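Local coordinates for transcriptional regulatory protein FIXJ (Sinorhizobium meliloti, PDB 1DBW) that acts, once activated by FixL, as a two-component response regulator that switches on nitrogen-fixation genes, its receiver domain being the part described here, at residues A20-L23 with T24-F28. The protein carries 2 engineered substitutions. Numbering follows the deposited sequence.
Sequences AFML and TMNGF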
ATOM      1  N   ALA A  20       3.980  -9.672   2.733  1.00 14.86           N
ATOM      2  CA  ALA A  20       3.162  -9.826   3.930  1.00 14.83           C
ATOM      3  C   ALA A  20       3.856 -10.632   5.004  1.00 19.07           C
ATOM      4  O   ALA A  20       3.841 -10.247   6.187  1.00 16.19           O
ATOM      5  CB  ALA A  20       1.827 -10.478   3.577  1.00 20.03           C
ATOM      6  N   PHE A  21       4.426 -11.769   4.604  1.00 16.53           N
ATOM      7  CA  PHE A  21       5.123 -12.632   5.555  1.00 20.03           C
ATOM      8  C   PHE A  21       6.320 -11.907   6.165  1.00 18.45           C
ATOM      9  O   PHE A  21       6.572 -12.011   7.369  1.00 18.23           O
ATOM     10  CB  PHE A  21       5.559 -13.940   4.897  1.00 24.95           C
ATOM     11  CG  PHE A  21       4.410 -14.864   4.555  1.00 32.51           C
ATOM     12  CD1 PHE A  21       4.654 -16.182   4.164  1.00 36.24           C
ATOM     13  CD2 PHE A  21       3.081 -14.436   4.661  1.00 35.52           C
ATOM     14  CE1 PHE A  21       3.591 -17.061   3.890  1.00 38.72           C
ATOM     15  CE2 PHE A  21       2.016 -15.311   4.388  1.00 39.60           C
ATOM     16  CZ  PHE A  21       2.277 -16.624   4.005  1.00 37.73           C
ATOM     17  N   MET A  22       7.046 -11.158   5.345  1.00 17.80           N
ATOM     18  CA  MET A  22       8.191 -10.412   5.842  1.00 15.82           C
ATOM     19  C   MET A  22       7.758  -9.369   6.871  1.00 13.02           C
ATOM     20  O   MET A  22       8.385  -9.258   7.906  1.00 14.47           O
ATOM     21  CB  MET A  22       8.957  -9.747   4.699  1.00 17.24           C
ATOM     22  CG  MET A  22      10.190  -8.973   5.155  1.00 19.08           C
ATOM     23  SD  MET A  22       9.873  -7.329   5.823  1.00 18.92           S
ATOM     24  CE  MET A  22       9.358  -6.440   4.280  1.00 19.44           C
ATOM     25  N   LEU A  23       6.655  -8.662   6.619  1.00 10.85           N
ATOM     26  CA  LEU A  23       6.173  -7.659   7.562  1.00 13.55           C
ATOM     27  C   LEU A  23       5.687  -8.336   8.831  1.00 13.67           C
ATOM     28  O   LEU A  23       5.964  -7.872   9.950  1.00 11.72           O
ATOM     29  CB  LEU A  23       5.066  -6.805   6.925  1.00 13.43           C
ATOM     30  CG  LEU A  23       5.602  -5.930   5.781  1.00 10.85           C
ATOM     31  CD1 LEU A  23       4.403  -5.187   5.162  1.00  8.90           C
ATOM     32  CD2 LEU A  23       6.628  -4.940   6.322  1.00 13.53           C
ATOM     33  N   THR A  24       5.034  -9.472   8.643  1.00 10.97           N
ATOM     34  CA  THR A  24       4.533 -10.252   9.775  1.00 14.88           C
ATOM     35  C   THR A  24       5.704 -10.643  10.669  1.00 16.31           C
ATOM     36  O   THR A  24       5.633 -10.501  11.889  1.00 14.63           O
ATOM     37  CB  THR A  24       3.776 -11.516   9.314  1.00 19.30           C
ATOM     38  OG1 THR A  24       2.576 -11.120   8.633  1.00 26.28           O
ATOM     39  CG2 THR A  24       3.368 -12.350  10.507  1.00 22.98           C
ATOM     40  N   MET A  25       6.796 -11.105  10.076  0.50 13.86           N
ATOM     41  CA  MET A  25       7.928 -11.502  10.889  0.50 16.92           C
ATOM     42  C   MET A  25       8.569 -10.346  11.650  0.50 16.76           C
ATOM     43  O   MET A  25       9.217 -10.566  12.678  0.50 19.93           O
ATOM     44  CB  MET A  25       8.957 -12.267  10.050  0.50 16.71           C
ATOM     45  CG  MET A  25       8.411 -13.570   9.503  0.50 22.10           C
ATOM     46  SD  MET A  25       9.620 -14.505   8.539  0.50 27.34           S
ATOM     47  CE  MET A  25      11.137 -13.965   9.256  0.50 24.85           C
ATOM     48  N   ASN A  26       8.360  -9.118  11.180  1.00 13.76           N
ATOM     49  CA  ASN A  26       8.912  -7.943  11.845  1.00 15.59           C
ATOM     50  C   ASN A  26       7.948  -7.385  12.911  1.00 12.15           C
ATOM     51  O   ASN A  26       8.194  -6.345  13.493  1.00 17.83           O
ATOM     52  CB  ASN A  26       9.325  -6.884  10.818  1.00 16.86           C
ATOM     53  CG  ASN A  26      10.686  -7.207  10.180  1.00 20.41           C
ATOM     54  OD1 ASN A  26      11.723  -6.813  10.708  1.00 20.62           O
ATOM     55  ND2 ASN A  26      10.686  -7.946   9.069  1.00 16.92           N
ATOM     56  N   GLY A  27       6.837  -8.084  13.103  1.00 11.99           N
ATOM     57  CA  GLY A  27       5.872  -7.688  14.117  1.00 10.65           C
ATOM     58  C   GLY A  27       4.715  -6.795  13.725  1.00 12.30           C
ATOM     59  O   GLY A  27       3.980  -6.309  14.585  1.00 14.62           O
ATOM     60  N   PHE A  28       4.600  -6.480  12.439  1.00 11.68           N
ATOM     61  CA  PHE A  28       3.498  -5.627  12.022  1.00  9.17           C
ATOM     62  C   PHE A  28       2.194  -6.403  12.001  1.00  7.40           C
ATOM     63  O   PHE A  28       2.226  -7.627  11.842  1.00 13.08           O
ATOM     64  CB  PHE A  28       3.762  -5.163  10.575  1.00 10.18           C
ATOM     65  CG  PHE A  28       4.813  -4.104  10.466  1.00  9.23           C
ATOM     66  CD1 PHE A  28       6.164  -4.445  10.291  1.00 14.86           C
ATOM     67  CD2 PHE A  28       4.459  -2.769  10.543  1.00 13.11           C
ATOM     68  CE1 PHE A  28       7.130  -3.450  10.199  1.00 18.98           C
ATOM     69  CE2 PHE A  28       5.417  -1.761  10.452  1.00 13.35           C
ATOM     70  CZ  PHE A  28       6.759  -2.100  10.281  1.00 17.02           C
TER
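Leu23 O takes two backbone donors from opposite faces of its carbonyl plane: Asn26 N at 3.0 Å and Phe28 N at 3.2 Å. The second bond, together with the positive phi of Gly27 (93°) and the hydrogen bond from Gly27 N to Thr24 O, identifies a Schellman motif, which ends helix 13-25 in the beta-alpha-beta unit of this CheY-like receiver domain and turns the chain toward edge strand 29-33. With its backbone so turned, a CB on Gly27 would collide with Asn26 O. One turn earlier, Ala20 O is also doubly used: Thr24 N bonds to it at 2.8 Å, while Thr24 OG1, 2.9 Å away, donates from the other face. The OG1 bond depends on chi1 of -67°, which folds the hydroxyl back beside its own backbone N. Asn26 adds a side-chain bond to the helix end, its ND2 donating nearly straight (165°) to Met22 O, which lies close to the amide plane; Met22 SD sits 3.4 Å from the same ND2, brought there by bends at chi2 and chi3. Phe28 presents the edge of its ring to Leu23 O, and its CD1 meets Leu23 CD2 at 4.0 Å. Both side chains also touch Val6 of strand 5-10, and Leu23 reaches Ile115 of helix 108-119. An alanine in place of Phe28 would remove the ring and is likely to cost Leu23 CD2 this apolar neighbour, opening a gap beside it. In the last helical turn, Met25 N donates to Phe21 O at 2.9 Å.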